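Local coordinates for LAR_0958 cell surface adhesin (Lactobacillus reuteri, PDB 4NG0), which probably helps the bacterium attach to mucus, as a single beta-grasp repeat of an adhesin displayed on the cell surface, at residues V3-S8 against V25-L30; A18-T23 against G85-T90; T44-D49 against T60-T65; K51-A56 against Y89-L94. One frame throughout, in Å; residues are numbered along the deposited sequence.

Contact 1: residues V3-S8 against V25-L30; sequences VTYSGS and VQWSGL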
loop_
_atom_site.group_PDB
_atom_site.type_symbol
_atom_site.label_atom_id
_atom_site.label_comp_id
_atom_site.label_asym_id
_atom_site.label_seq_id
_atom_site.Cartn_x
_atom_site.Cartn_y
_atom_site.Cartn_z
ATOM N N VAL A 3 4.169 -12.067 -9.003
ATOM C CA VAL A 3 3.666 -11.508 -7.756
ATOM C C VAL A 3 3.157 -10.098 -7.974
ATOM O O VAL A 3 3.892 -9.220 -8.427
ATOM C CB VAL A 3 4.768 -11.486 -6.676
ATOM C CG1 VAL A 3 4.260 -10.820 -5.402
ATOM C CG2 VAL A 3 5.251 -12.911 -6.387
ATOM N N THR A 4 1.886 -9.886 -7.653
ATOM C CA THR A 4 1.288 -8.569 -7.816
ATOM C C THR A 4 0.480 -8.183 -6.591
ATOM O O THR A 4 0.017 -9.041 -5.842
ATOM C CB THR A 4 0.393 -8.501 -9.064
ATOM O OG1 THR A 4 -0.621 -9.496 -8.964
ATOM C CG2 THR A 4 1.204 -8.762 -10.331
ATOM N N TYR A 5 0.326 -6.880 -6.385
ATOM C CA TYR A 5 -0.537 -6.371 -5.321
ATOM C C TYR A 5 -1.549 -5.387 -5.891
ATOM O O TYR A 5 -1.307 -4.733 -6.910
ATOM C CB TYR A 5 0.279 -5.736 -4.177
ATOM C CG TYR A 5 1.120 -4.524 -4.543
ATOM C CD1 TYR A 5 2.435 -4.672 -4.972
ATOM C CD2 TYR A 5 0.601 -3.231 -4.435
ATOM C CE1 TYR A 5 3.212 -3.572 -5.296
ATOM C CE2 TYR A 5 1.368 -2.125 -4.756
ATOM C CZ TYR A 5 2.669 -2.300 -5.191
ATOM O OH TYR A 5 3.422 -1.186 -5.510
ATOM N N SER A 6 -2.690 -5.302 -5.219
ATOM C CA SER A 6 -3.742 -4.377 -5.583
ATOM C C SER A 6 -4.457 -3.971 -4.307
ATOM O O SER A 6 -4.095 -4.400 -3.222
ATOM C CB SER A 6 -4.729 -5.042 -6.545
ATOM O OG SER A 6 -5.375 -6.135 -5.914
ATOM N N GLY A 7 -5.468 -3.124 -4.441
ATOM C CA GLY A 7 -6.291 -2.777 -3.303
ATOM C C GLY A 7 -6.643 -1.309 -3.258
ATOM O O GLY A 7 -6.143 -0.501 -4.051
ATOM N N SER A 8 -7.527 -0.975 -2.323
ATOM C CA SER A 8 -8.014 0.385 -2.196
ATOM C C SER A 8 -8.644 0.591 -0.839
ATOM O O SER A 8 -9.000 -0.362 -0.155
ATOM C CB SER A 8 -9.029 0.703 -3.292
ATOM O OG SER A 8 -10.151 -0.161 -3.200
ATOM N N VAL A 25 -4.185 -4.356 1.477
ATOM C CA VAL A 25 -3.483 -4.677 0.233
ATOM C C VAL A 25 -3.712 -6.151 -0.086
ATOM O O VAL A 25 -3.569 -7.011 0.785
ATOM C CB VAL A 25 -1.968 -4.384 0.334
ATOM C CG1 VAL A 25 -1.254 -4.753 -0.952
ATOM C CG2 VAL A 25 -1.725 -2.919 0.663
ATOM N N GLN A 26 -4.110 -6.431 -1.325
ATOM C CA GLN A 26 -4.438 -7.784 -1.736
ATOM C C GLN A 26 -3.344 -8.311 -2.641
ATOM O O GLN A 26 -2.953 -7.669 -3.617
ATOM C CB GLN A 26 -5.778 -7.793 -2.479
ATOM C CG GLN A 26 -6.932 -7.187 -1.687
ATOM C CD GLN A 26 -7.162 -7.903 -0.374
ATOM O OE1 GLN A 26 -7.185 -9.132 -0.324
ATOM N NE2 GLN A 26 -7.308 -7.138 0.705
ATOM N N TRP A 27 -2.864 -9.496 -2.319
ATOM C CA TRP A 27 -1.721 -10.073 -3.008
ATOM C C TRP A 27 -2.127 -11.278 -3.827
ATOM O O TRP A 27 -3.016 -12.041 -3.439
ATOM C CB TRP A 27 -0.667 -10.478 -1.977
ATOM C CG TRP A 27 -0.023 -9.301 -1.311
ATOM C CD1 TRP A 27 -0.448 -8.654 -0.181
ATOM C CD2 TRP A 27 1.150 -8.613 -1.754
ATOM N NE1 TRP A 27 0.410 -7.618 0.113
ATOM C CE2 TRP A 27 1.396 -7.571 -0.840
ATOM C CE3 TRP A 27 2.033 -8.793 -2.829
ATOM C CZ2 TRP A 27 2.479 -6.701 -0.975
ATOM C CZ3 TRP A 27 3.114 -7.928 -2.959
ATOM C CH2 TRP A 27 3.325 -6.898 -2.037
ATOM N N SER A 28 -1.465 -11.463 -4.959
ATOM C CA SER A 28 -1.805 -12.551 -5.866
ATOM C C SER A 28 -0.575 -13.008 -6.643
ATOM O O SER A 28 0.424 -12.288 -6.715
ATOM C CB SER A 28 -2.904 -12.079 -6.824
ATOM O OG SER A 28 -3.316 -13.110 -7.703
ATOM N N GLY A 29 -0.654 -14.196 -7.236
ATOM C CA GLY A 29 0.358 -14.637 -8.175
ATOM C C GLY A 29 1.237 -15.782 -7.722
ATOM O O GLY A 29 1.836 -16.472 -8.552
ATOM N N LEU A 30 1.329 -15.986 -6.414
ATOM C CA LEU A 30 2.147 -17.066 -5.870
ATOM C C LEU A 30 1.459 -17.685 -4.666
ATOM O O LEU A 30 1.360 -17.061 -3.607
ATOM C CB LEU A 30 3.533 -16.552 -5.458
ATOM C CG LEU A 30 4.493 -17.585 -4.851
ATOM C CD1 LEU A 30 4.788 -18.716 -5.835
ATOM C CD2 LEU A 30 5.799 -16.922 -4.403
HETATM O O HOH W 1 -3.946 -8.550 -6.100
#

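Contact 2: residues A18-T23 against G85-T90; sequences ANFEPT and GSYTYT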
loop_
_atom_site.group_PDB
_atom_site.type_symbol
_atom_site.label_atom_id
_atom_site.label_comp_id
_atom_site.label_asym_id
_atom_site.label_seq_id
_atom_site.Cartn_x
_atom_site.Cartn_y
_atom_site.Cartn_z
ATOM N N ALA A 18 -4.351 10.685 6.467
ATOM C CA ALA A 18 -4.863 9.338 6.230
ATOM C C ALA A 18 -3.988 8.270 6.868
ATOM O O ALA A 18 -2.765 8.388 6.887
ATOM C CB ALA A 18 -4.969 9.080 4.733
ATOM N N ASN A 19 -4.626 7.212 7.349
ATOM C CA ASN A 19 -3.923 6.071 7.913
ATOM C C ASN A 19 -3.998 4.889 6.961
ATOM O O ASN A 19 -5.022 4.199 6.899
ATOM C CB ASN A 19 -4.553 5.666 9.246
ATOM C CG ASN A 19 -4.358 6.707 10.339
ATOM O OD1 ASN A 19 -3.284 7.292 10.477
ATOM N ND2 ASN A 19 -5.398 6.922 11.136
ATOM N N PHE A 20 -2.916 4.661 6.226
ATOM C CA PHE A 20 -2.828 3.522 5.328
ATOM C C PHE A 20 -2.782 2.232 6.128
ATOM O O PHE A 20 -2.021 2.118 7.093
ATOM C CB PHE A 20 -1.574 3.650 4.465
ATOM C CG PHE A 20 -1.188 2.381 3.760
ATOM C CD1 PHE A 20 -1.914 1.941 2.664
ATOM C CD2 PHE A 20 -0.085 1.644 4.173
ATOM C CE1 PHE A 20 -1.570 0.767 1.993
ATOM C CE2 PHE A 20 0.280 0.464 3.498
ATOM C CZ PHE A 20 -0.464 0.026 2.411
ATOM N N GLU A 21 -3.589 1.258 5.717
ATOM C CA GLU A 21 -3.655 -0.039 6.391
ATOM C C GLU A 21 -3.142 -1.145 5.467
ATOM O O GLU A 21 -3.797 -1.498 4.497
ATOM C CB GLU A 21 -5.095 -0.345 6.795
ATOM C CG GLU A 21 -5.724 0.653 7.767
ATOM C CD GLU A 21 -5.163 0.548 9.179
ATOM O OE1 GLU A 21 -4.443 -0.432 9.474
ATOM O OE2 GLU A 21 -5.441 1.455 9.994
ATOM N N PRO A 22 -1.960 -1.704 5.763
ATOM C CA PRO A 22 -1.365 -2.692 4.859
ATOM C C PRO A 22 -2.195 -3.973 4.712
ATOM O O PRO A 22 -2.051 -4.669 3.708
ATOM C CB PRO A 22 -0.002 -2.989 5.509
ATOM C CG PRO A 22 -0.158 -2.576 6.933
ATOM C CD PRO A 22 -1.085 -1.401 6.908
ATOM N N THR A 23 -3.068 -4.268 5.667
ATOM C CA THR A 23 -3.911 -5.461 5.529
ATOM C C THR A 23 -5.007 -5.325 4.467
ATOM O O THR A 23 -5.663 -6.305 4.125
ATOM C CB THR A 23 -4.539 -5.907 6.880
ATOM O OG1 THR A 23 -5.367 -4.865 7.398
ATOM C CG2 THR A 23 -3.452 -6.255 7.894
ATOM N N GLY A 85 2.509 -3.661 -8.773
ATOM C CA GLY A 85 1.207 -3.429 -8.189
ATOM C C GLY A 85 0.697 -2.020 -8.310
ATOM O O GLY A 85 1.363 -1.139 -8.856
ATOM N N SER A 86 -0.508 -1.822 -7.789
ATOM C CA SER A 86 -1.177 -0.531 -7.779
ATOM C C SER A 86 -2.067 -0.490 -6.545
ATOM O O SER A 86 -2.669 -1.488 -6.187
ATOM C CB SER A 86 -2.018 -0.358 -9.054
ATOM O OG SER A 86 -2.722 0.881 -9.063
ATOM N N TYR A 87 -2.142 0.663 -5.887
ATOM C CA TYR A 87 -2.987 0.792 -4.707
ATOM C C TYR A 87 -3.528 2.208 -4.646
ATOM O O TYR A 87 -2.767 3.160 -4.739
ATOM C CB TYR A 87 -2.211 0.467 -3.422
ATOM C CG TYR A 87 -3.096 0.500 -2.197
ATOM C CD1 TYR A 87 -3.397 1.703 -1.560
ATOM C CD2 TYR A 87 -3.655 -0.666 -1.696
ATOM C CE1 TYR A 87 -4.223 1.735 -0.462
ATOM C CE2 TYR A 87 -4.482 -0.646 -0.593
ATOM C CZ TYR A 87 -4.766 0.563 0.018
ATOM O OH TYR A 87 -5.586 0.595 1.121
ATOM N N THR A 88 -4.838 2.345 -4.494
ATOM C CA THR A 88 -5.464 3.666 -4.512
ATOM C C THR A 88 -6.174 4.011 -3.203
ATOM O O THR A 88 -7.007 3.244 -2.711
ATOM C CB THR A 88 -6.473 3.780 -5.674
ATOM O OG1 THR A 88 -5.789 3.535 -6.911
ATOM C CG2 THR A 88 -7.087 5.180 -5.719
ATOM N N TYR A 89 -5.854 5.177 -2.650
ATOM C CA TYR A 89 -6.469 5.648 -1.411
ATOM C C TYR A 89 -7.143 6.974 -1.700
ATOM O O TYR A 89 -6.493 7.910 -2.184
ATOM C CB TYR A 89 -5.418 5.838 -0.301
ATOM C CG TYR A 89 -6.051 6.011 1.073
ATOM C CD1 TYR A 89 -6.718 7.199 1.411
ATOM C CD2 TYR A 89 -6.020 4.989 2.016
ATOM C CE1 TYR A 89 -7.316 7.361 2.630
ATOM C CE2 TYR A 89 -6.626 5.150 3.257
ATOM C CZ TYR A 89 -7.273 6.339 3.552
ATOM O OH TYR A 89 -7.881 6.514 4.779
ATOM N N THR A 90 -8.443 7.059 -1.413
ATOM C CA THR A 90 -9.189 8.290 -1.647
ATOM C C THR A 90 -9.612 8.963 -0.347
ATOM O O THR A 90 -10.141 8.320 0.559
ATOM C CB THR A 90 -10.450 7.995 -2.484
ATOM O OG1 THR A 90 -10.054 7.388 -3.720
ATOM C CG2 THR A 90 -11.238 9.265 -2.779
HETATM O O HOH W 2 -7.852 4.152 6.254
HETATM O O HOH W 3 -5.463 1.870 3.639
#

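Contact 3: residues T44-D49 against T60-T65; sequences TWNTAD and TLSLNT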
loop_
_atom_site.group_PDB
_atom_site.type_symbol
_atom_site.label_atom_id
_atom_site.label_comp_id
_atom_site.label_asym_id
_atom_site.label_seq_id
_atom_site.Cartn_x
_atom_site.Cartn_y
_atom_site.Cartn_z
ATOM N N THR A 44 5.094 3.596 0.312
ATOM C CA THR A 44 5.286 5.043 0.275
ATOM C C THR A 44 4.120 5.728 -0.425
ATOM O O THR A 44 3.693 5.303 -1.495
ATOM C CB THR A 44 6.600 5.382 -0.438
ATOM O OG1 THR A 44 7.681 4.874 0.348
ATOM C CG2 THR A 44 6.784 6.892 -0.604
ATOM N N TRP A 45 3.598 6.781 0.196
ATOM C CA TRP A 45 2.604 7.627 -0.442
ATOM C C TRP A 45 3.208 8.374 -1.620
ATOM O O TRP A 45 4.266 9.001 -1.480
ATOM C CB TRP A 45 2.105 8.664 0.557
ATOM C CG TRP A 45 1.189 8.128 1.618
ATOM C CD1 TRP A 45 1.532 7.689 2.861
ATOM C CD2 TRP A 45 -0.240 8.022 1.532
ATOM N NE1 TRP A 45 0.406 7.290 3.553
ATOM C CE2 TRP A 45 -0.695 7.506 2.762
ATOM C CE3 TRP A 45 -1.176 8.321 0.532
ATOM C CZ2 TRP A 45 -2.054 7.266 3.020
ATOM C CZ3 TRP A 45 -2.523 8.089 0.785
ATOM C CH2 TRP A 45 -2.950 7.568 2.019
ATOM N N ASN A 46 2.521 8.351 -2.755
ATOM C CA ASN A 46 2.983 9.037 -3.955
ATOM C C ASN A 46 2.462 10.472 -3.971
ATOM O O ASN A 46 1.738 10.901 -4.866
ATOM C CB ASN A 46 2.581 8.233 -5.201
ATOM C CG ASN A 46 3.278 6.867 -5.261
ATOM O OD1 ASN A 46 4.490 6.760 -5.044
ATOM N ND2 ASN A 46 2.512 5.818 -5.553
ATOM N N THR A 47 2.854 11.206 -2.939
ATOM C CA THR A 47 2.463 12.585 -2.739
ATOM C C THR A 47 3.689 13.485 -2.885
ATOM O O THR A 47 4.811 12.994 -2.957
ATOM C CB THR A 47 1.904 12.755 -1.336
ATOM O OG1 THR A 47 2.838 12.209 -0.398
ATOM C CG2 THR A 47 0.571 12.013 -1.203
ATOM N N ALA A 48 3.474 14.798 -2.918
ATOM C CA ALA A 48 4.574 15.726 -3.181
ATOM C C ALA A 48 5.696 15.605 -2.167
ATOM O O ALA A 48 6.865 15.762 -2.519
ATOM C CB ALA A 48 4.070 17.159 -3.223
ATOM N N ASP A 49 5.343 15.327 -0.916
ATOM C CA ASP A 49 6.343 15.213 0.140
ATOM C C ASP A 49 6.544 13.773 0.602
ATOM O O ASP A 49 7.254 13.515 1.579
ATOM C CB ASP A 49 5.987 16.116 1.334
ATOM C CG ASP A 49 4.579 15.879 1.863
ATOM O OD1 ASP A 49 3.887 14.952 1.380
ATOM O OD2 ASP A 49 4.153 16.644 2.761
ATOM N N THR A 60 -2.211 7.497 -4.529
ATOM C CA THR A 60 -1.733 6.120 -4.589
ATOM C C THR A 60 -0.575 5.889 -3.638
ATOM O O THR A 60 0.074 6.831 -3.186
ATOM C CB THR A 60 -1.298 5.697 -6.012
ATOM O OG1 THR A 60 -0.166 6.470 -6.426
ATOM C CG2 THR A 60 -2.427 5.893 -6.999
ATOM N N LEU A 61 -0.337 4.622 -3.319
ATOM C CA LEU A 61 0.853 4.208 -2.596
ATOM C C LEU A 61 1.524 3.104 -3.384
ATOM O O LEU A 61 0.860 2.379 -4.124
ATOM C CB LEU A 61 0.514 3.664 -1.210
ATOM C CG LEU A 61 -0.022 4.675 -0.203
ATOM C CD1 LEU A 61 -1.553 4.619 -0.152
ATOM C CD2 LEU A 61 0.587 4.419 1.168
ATOM N N SER A 62 2.833 2.959 -3.194
ATOM C CA SER A 62 3.594 1.901 -3.850
ATOM C C SER A 62 4.460 1.197 -2.828
ATOM O O SER A 62 4.936 1.811 -1.870
ATOM C CB SER A 62 4.506 2.489 -4.930
ATOM O OG SER A 62 3.770 3.118 -5.960
ATOM N N LEU A 63 4.662 -0.104 -3.026
ATOM C CA LEU A 63 5.629 -0.840 -2.235
ATOM C C LEU A 63 7.000 -0.210 -2.487
ATOM O O LEU A 63 7.381 0.010 -3.641
ATOM C CB LEU A 63 5.639 -2.315 -2.651
ATOM C CG LEU A 63 6.492 -3.236 -1.773
ATOM C CD1 LEU A 63 5.808 -3.535 -0.445
ATOM C CD2 LEU A 63 6.777 -4.532 -2.537
ATOM N N ASN A 64 7.727 0.087 -1.408
ATOM C CA ASN A 64 9.031 0.740 -1.540
ATOM C C ASN A 64 10.167 -0.275 -1.404
ATOM O O ASN A 64 9.908 -1.467 -1.250
ATOM C CB ASN A 64 9.154 1.919 -0.559
ATOM C CG ASN A 64 9.026 1.504 0.891
ATOM O OD1 ASN A 64 9.503 0.447 1.288
ATOM N ND2 ASN A 64 8.381 2.342 1.696
ATOM N N THR A 65 11.415 0.174 -1.474
ATOM C CA THR A 65 12.530 -0.780 -1.449
ATOM C C THR A 65 12.667 -1.484 -0.101
ATOM O O THR A 65 13.094 -2.638 -0.037
ATOM C CB THR A 65 13.855 -0.132 -1.876
ATOM O OG1 THR A 65 14.074 1.047 -1.101
ATOM C CG2 THR A 65 13.802 0.237 -3.353
HETATM O O HOH W 4 -0.888 10.028 -5.182
#

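Contact 4: residues K51-A56 against Y89-L94; sequences KAPTDA and YTINPL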
loop_
_atom_site.group_PDB
_atom_site.type_symbol
_atom_site.label_atom_id
_atom_site.label_comp_id
_atom_site.label_asym_id
_atom_site.label_seq_id
_atom_site.Cartn_x
_atom_site.Cartn_y
_atom_site.Cartn_z
ATOM N N LYS A 51 4.540 11.963 2.135
ATOM C CA LYS A 51 3.899 11.798 3.437
ATOM C C LYS A 51 2.398 11.592 3.261
ATOM O O LYS A 51 1.832 11.926 2.222
ATOM C CB LYS A 51 4.124 13.027 4.323
ATOM C CG LYS A 51 5.592 13.304 4.652
ATOM C CD LYS A 51 6.234 12.101 5.327
ATOM C CE LYS A 51 7.729 12.302 5.554
ATOM N NZ LYS A 51 8.009 13.499 6.387
ATOM N N ALA A 52 1.755 11.059 4.293
ATOM C CA ALA A 52 0.317 10.829 4.255
ATOM C C ALA A 52 -0.403 12.155 4.084
ATOM O O ALA A 52 -0.115 13.112 4.801
ATOM C CB ALA A 52 -0.139 10.157 5.536
ATOM N N PRO A 53 -1.354 12.220 3.138
ATOM C CA PRO A 53 -2.112 13.439 2.862
ATOM C C PRO A 53 -3.283 13.633 3.811
ATOM O O PRO A 53 -3.701 12.694 4.499
ATOM C CB PRO A 53 -2.631 13.201 1.440
ATOM C CG PRO A 53 -2.853 11.726 1.405
ATOM C CD PRO A 53 -1.738 11.122 2.234
ATOM N N THR A 54 -3.772 14.866 3.844
ATOM C CA THR A 54 -4.943 15.271 4.620
ATOM C C THR A 54 -6.093 15.742 3.723
ATOM O O THR A 54 -7.262 15.416 3.966
ATOM C CB THR A 54 -4.561 16.389 5.597
ATOM O OG1 THR A 54 -3.669 15.838 6.574
ATOM C CG2 THR A 54 -5.786 16.943 6.311
ATOM N N ASP A 55 -5.766 16.506 2.685
ATOM C CA ASP A 55 -6.788 17.086 1.803
ATOM C C ASP A 55 -7.539 16.034 0.996
ATOM O O ASP A 55 -6.985 14.987 0.640
ATOM C CB ASP A 55 -6.138 18.064 0.827
ATOM C CG ASP A 55 -5.635 19.323 1.505
ATOM O OD1 ASP A 55 -6.182 19.710 2.558
ATOM O OD2 ASP A 55 -4.682 19.915 0.956
ATOM N N ALA A 56 -8.800 16.339 0.699
ATOM C CA ALA A 56 -9.591 15.504 -0.194
ATOM C C ALA A 56 -8.870 15.358 -1.516
ATOM O O ALA A 56 -8.292 16.308 -2.035
ATOM C CB ALA A 56 -10.969 16.102 -0.408
ATOM N N TYR A 89 -5.854 5.177 -2.650
ATOM C CA TYR A 89 -6.469 5.648 -1.411
ATOM C C TYR A 89 -7.143 6.974 -1.700
ATOM O O TYR A 89 -6.493 7.910 -2.184
ATOM C CB TYR A 89 -5.418 5.838 -0.301
ATOM C CG TYR A 89 -6.051 6.011 1.073
ATOM C CD1 TYR A 89 -6.718 7.199 1.411
ATOM C CD2 TYR A 89 -6.020 4.989 2.016
ATOM C CE1 TYR A 89 -7.316 7.361 2.630
ATOM C CE2 TYR A 89 -6.626 5.150 3.257
ATOM C CZ TYR A 89 -7.273 6.339 3.552
ATOM O OH TYR A 89 -7.881 6.514 4.779
ATOM N N THR A 90 -8.443 7.059 -1.413
ATOM C CA THR A 90 -9.189 8.290 -1.647
ATOM C C THR A 90 -9.612 8.963 -0.347
ATOM O O THR A 90 -10.141 8.320 0.559
ATOM C CB THR A 90 -10.450 7.995 -2.484
ATOM O OG1 THR A 90 -10.054 7.388 -3.720
ATOM C CG2 THR A 90 -11.238 9.265 -2.779
ATOM N N ILE A 91 -9.385 10.273 -0.257
ATOM C CA ILE A 91 -9.982 11.047 0.821
ATOM C C ILE A 91 -11.157 11.798 0.195
ATOM O O ILE A 91 -10.978 12.608 -0.705
ATOM C CB ILE A 91 -8.976 12.030 1.445
ATOM C CG1 ILE A 91 -7.798 11.276 2.058
ATOM C CG2 ILE A 91 -9.656 12.875 2.511
ATOM C CD1 ILE A 91 -6.719 12.203 2.646
ATOM N N ASN A 92 -12.365 11.488 0.643
ATOM C CA ASN A 92 -13.556 12.127 0.105
ATOM C C ASN A 92 -13.857 13.427 0.842
ATOM O O ASN A 92 -13.587 13.531 2.037
ATOM C CB ASN A 92 -14.741 11.166 0.202
ATOM C CG ASN A 92 -14.606 9.985 -0.739
ATOM O OD1 ASN A 92 -14.468 10.170 -1.946
ATOM N ND2 ASN A 92 -14.606 8.781 -0.192
ATOM N N PRO A 93 -14.419 14.428 0.150
ATOM C CA PRO A 93 -14.762 15.672 0.852
ATOM C C PRO A 93 -15.818 15.421 1.923
ATOM O O PRO A 93 -16.617 14.486 1.807
ATOM C CB PRO A 93 -15.337 16.567 -0.254
ATOM C CG PRO A 93 -14.835 15.982 -1.549
ATOM C CD PRO A 93 -14.702 14.501 -1.295
ATOM N N LEU A 94 -15.815 16.256 2.955
ATOM C CA LEU A 94 -16.776 16.157 4.047
ATOM C C LEU A 94 -18.050 16.901 3.699
ATOM O O LEU A 94 -18.015 18.091 3.380
ATOM C CB LEU A 94 -16.159 16.760 5.314
ATOM C CG LEU A 94 -17.077 16.923 6.529
ATOM C CD1 LEU A 94 -17.659 15.593 6.952
ATOM C CD2 LEU A 94 -16.303 17.569 7.681
#

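Contact 1: residues V3-S8 against V25-L30
Thr4 with Ser28 and Ser6 with Gln26 form hydrogen-bonded antiparallel pairs, and Tyr5 opposite Trp27 makes the non-hydrogen-bonded pair between them. This is how strand 26-28 joins strand 3-12 as an outermost strand of the ubiquitin-like beta-grasp sheet. The short strand axes approach to 4.8 Å with their directions at 158°.

Four backbone bonds carry the pairing, two for each hydrogen-bonded pair. The straightest are Gln26 N to Ser6 O at 2.8 Å and Thr4 N to Ser28 O at 3.0 Å.

The apolar contacts gather on the face that Tyr5 shares with Trp27. Tyr5 CB lies over the indole, 3.6 Å from the centroid of the Trp27 six-membered ring and 5° off its normal, a clear CH-pi contact. The two aromatic side chains run side by side and point the same way, their rings oblique to each other. Val25 CG1 reaches the same Tyr5 CB at 3.7 Å, while Val3 CG1 meets the indole at its edge, 4.0 Å from Trp27 CZ3. The phenol oxygen of Tyr5 is bonded to the backbone N of Leu63, and Phe43 also packs on Trp27.

On the face of Ser6 and Gln26 the link is polar. Ser6 OG takes the position between its own backbone N and carbonyl carbon (chi1 63°) and holds a water at 2.8 Å, which donates to Gln26 O, also at 2.8 Å.

Contact 2: residues A18-T23 against G85-T90
Phe20 and Tyr87 meet edge-to-face in a buried aromatic contact, where the loop following strand 3-12 passes over one face of the sheet at strand 83-92. The ring planes stand at 88° with centroids 5.2 Å apart. Phe20 points its CE1 corner at the Tyr87 face, 3.7 Å from Tyr87 CE1, and sits above that face offset toward the rim.

Ala18, two residues before Phe20, meets Tyr89, two after Tyr87, in a second patch, with Ala18 CB 3.6 Å from Tyr89 CE1. Both tyrosines have CG anti to the backbone N (chi1 -176° for Tyr87, -167° for Tyr89), which sends each ring off the strand toward the loop. One water lies 2.8 Å from Tyr89 OH, close to the plane of that ring, and also within reach of Asn19 O. The other accepts from Glu21 N at 2.9 Å and lies 2.8 Å from Tyr87 OH. The two phenol oxygens are thus linked to the loop backbone through water, and that of Tyr87 also directly to Thr24 OG1.

Around this layer, Leu61 of strand 57-63 touches both Phe20 and Tyr87, Trp45 of strand 43-45 packs edge-to-face with Tyr89, and Asp9 and Lys11 of strand 3-12 border Tyr89 too.

Contact 3: residues T44-D49 against T60-T65
Thr44 and Ser62 form a hydrogen-bonded antiparallel pair and Trp45 with Leu61 the non-hydrogen-bonded pair after it, with Asn46 N adding a bond to Thr60 O as the chain leaves strand 43-45 through an inverse gamma turn centred on Asn46. A water prolongs the pairing between Asn46 O and Thr60 N.

Trp45 and Leu61 share the apolar face. Leu61 CD2 rests over the indole, 3.6 Å from the centroid of the Trp45 five-membered ring and only 3° off the normal. Its other methyl, Leu61 CD1, lies by the six-membered ring, 3.7 Å from Trp45 CZ3. A chi2 of 98°, away from a staggered value, brings CD1 there, so the isopropyl group straddles both rings at some torsional cost.

The other face is a polar network. Asn46 ND2 spends one N-H on Thr60 OG1 at 2.9 Å and the other on Ser62 OG at 3.0 Å. Both hydroxyl oxygens lie close to the amide plane and both bonds are nearly straight, which fixes the rotation of the amide. Farther along, Asn64 ND2 donates to Thr44 OG1 at 3.0 Å, again close to its amide plane, with the two side chains crossing at about a right angle. ND2 also reaches Ala41 O, while Asn64 OD1 takes the N-cap role by bonding Gly67 N.

The contact therefore joins the edge strand 43-45 to strand 57-63, whose other side pairs with strand 83-92 through Leu61 and Tyr87, and runs directly into the start of helix 65-73.

Contact 4: residues K51-A56 against Y89-L94
Ile91 fits its side chain into the bend of the Pro53-Ala56 loop and is the main contact residue of strand 83-92 here. With chi2 at 177° the CD1 methyl is anti to CA, extended into the loop, where three successive carbonyl oxygens line its loop side: Pro53 O at 3.6 Å, Thr54 O at 3.5 Å and Asp55 O at 3.4 Å from Ile91 CD1. Pro53 CG adds an apolar touch to that methyl at 4.1 Å. The other branch, Ile91 CG2, turns to the end of the loop and comes within 3.8 Å of Ala56 CA. Carbonyls facing a methyl bring no hydrogen bonds across the contact, but Asp55 O has a partner in Tyr59 OH. The backbone of Ile91 also takes part: Ala56 CA lies 3.3 Å from Ile91 O in a CA-H...O contact, bent to 126° at the hydrogen.

Past Asn92, Pro93 closes the contact. Its ring comes beside Ala56; in the modelled conformer given, Pro93 CG lies 4.0 Å from Ala56 CB.

Next to these residues Ile91 pairs through its backbone with Gly57, and Pro53 O accepts a hydrogen bond from Ala18 N. The arrangement is loop-on-strand packing at one end of a beta-grasp sheet: the connection between the hairpin strands 43-45 and 57-63 wraps around the last apolar side chain of the C-terminal strand just as strand 57-63 begins its antiparallel pairing.

How the contacts relate
All four contacts reach one five-stranded beta-grasp sheet, and strand 83-92 runs through its middle. Contact 1 lies at one outer strand and contact 3 at the other, their centres about 16 Å apart, yet they touch directly where Trp27 CH2 packs 4.2 Å from Leu63 CD2. Contact 2 lies near the chain centre between them, passing into contact 1 through Tyr5 O and Ser86 N (3.1 Å) and into contact 3 through Tyr87 O and Leu61 N (3.2 Å). Contact 4 shares Tyr89 and Thr90 with contact 2, and its loop is joined to Ala18 by Pro53 O to Ala18 N at 2.9 Å. Contacts 1 and 4 are farthest apart, centres about 23 Å.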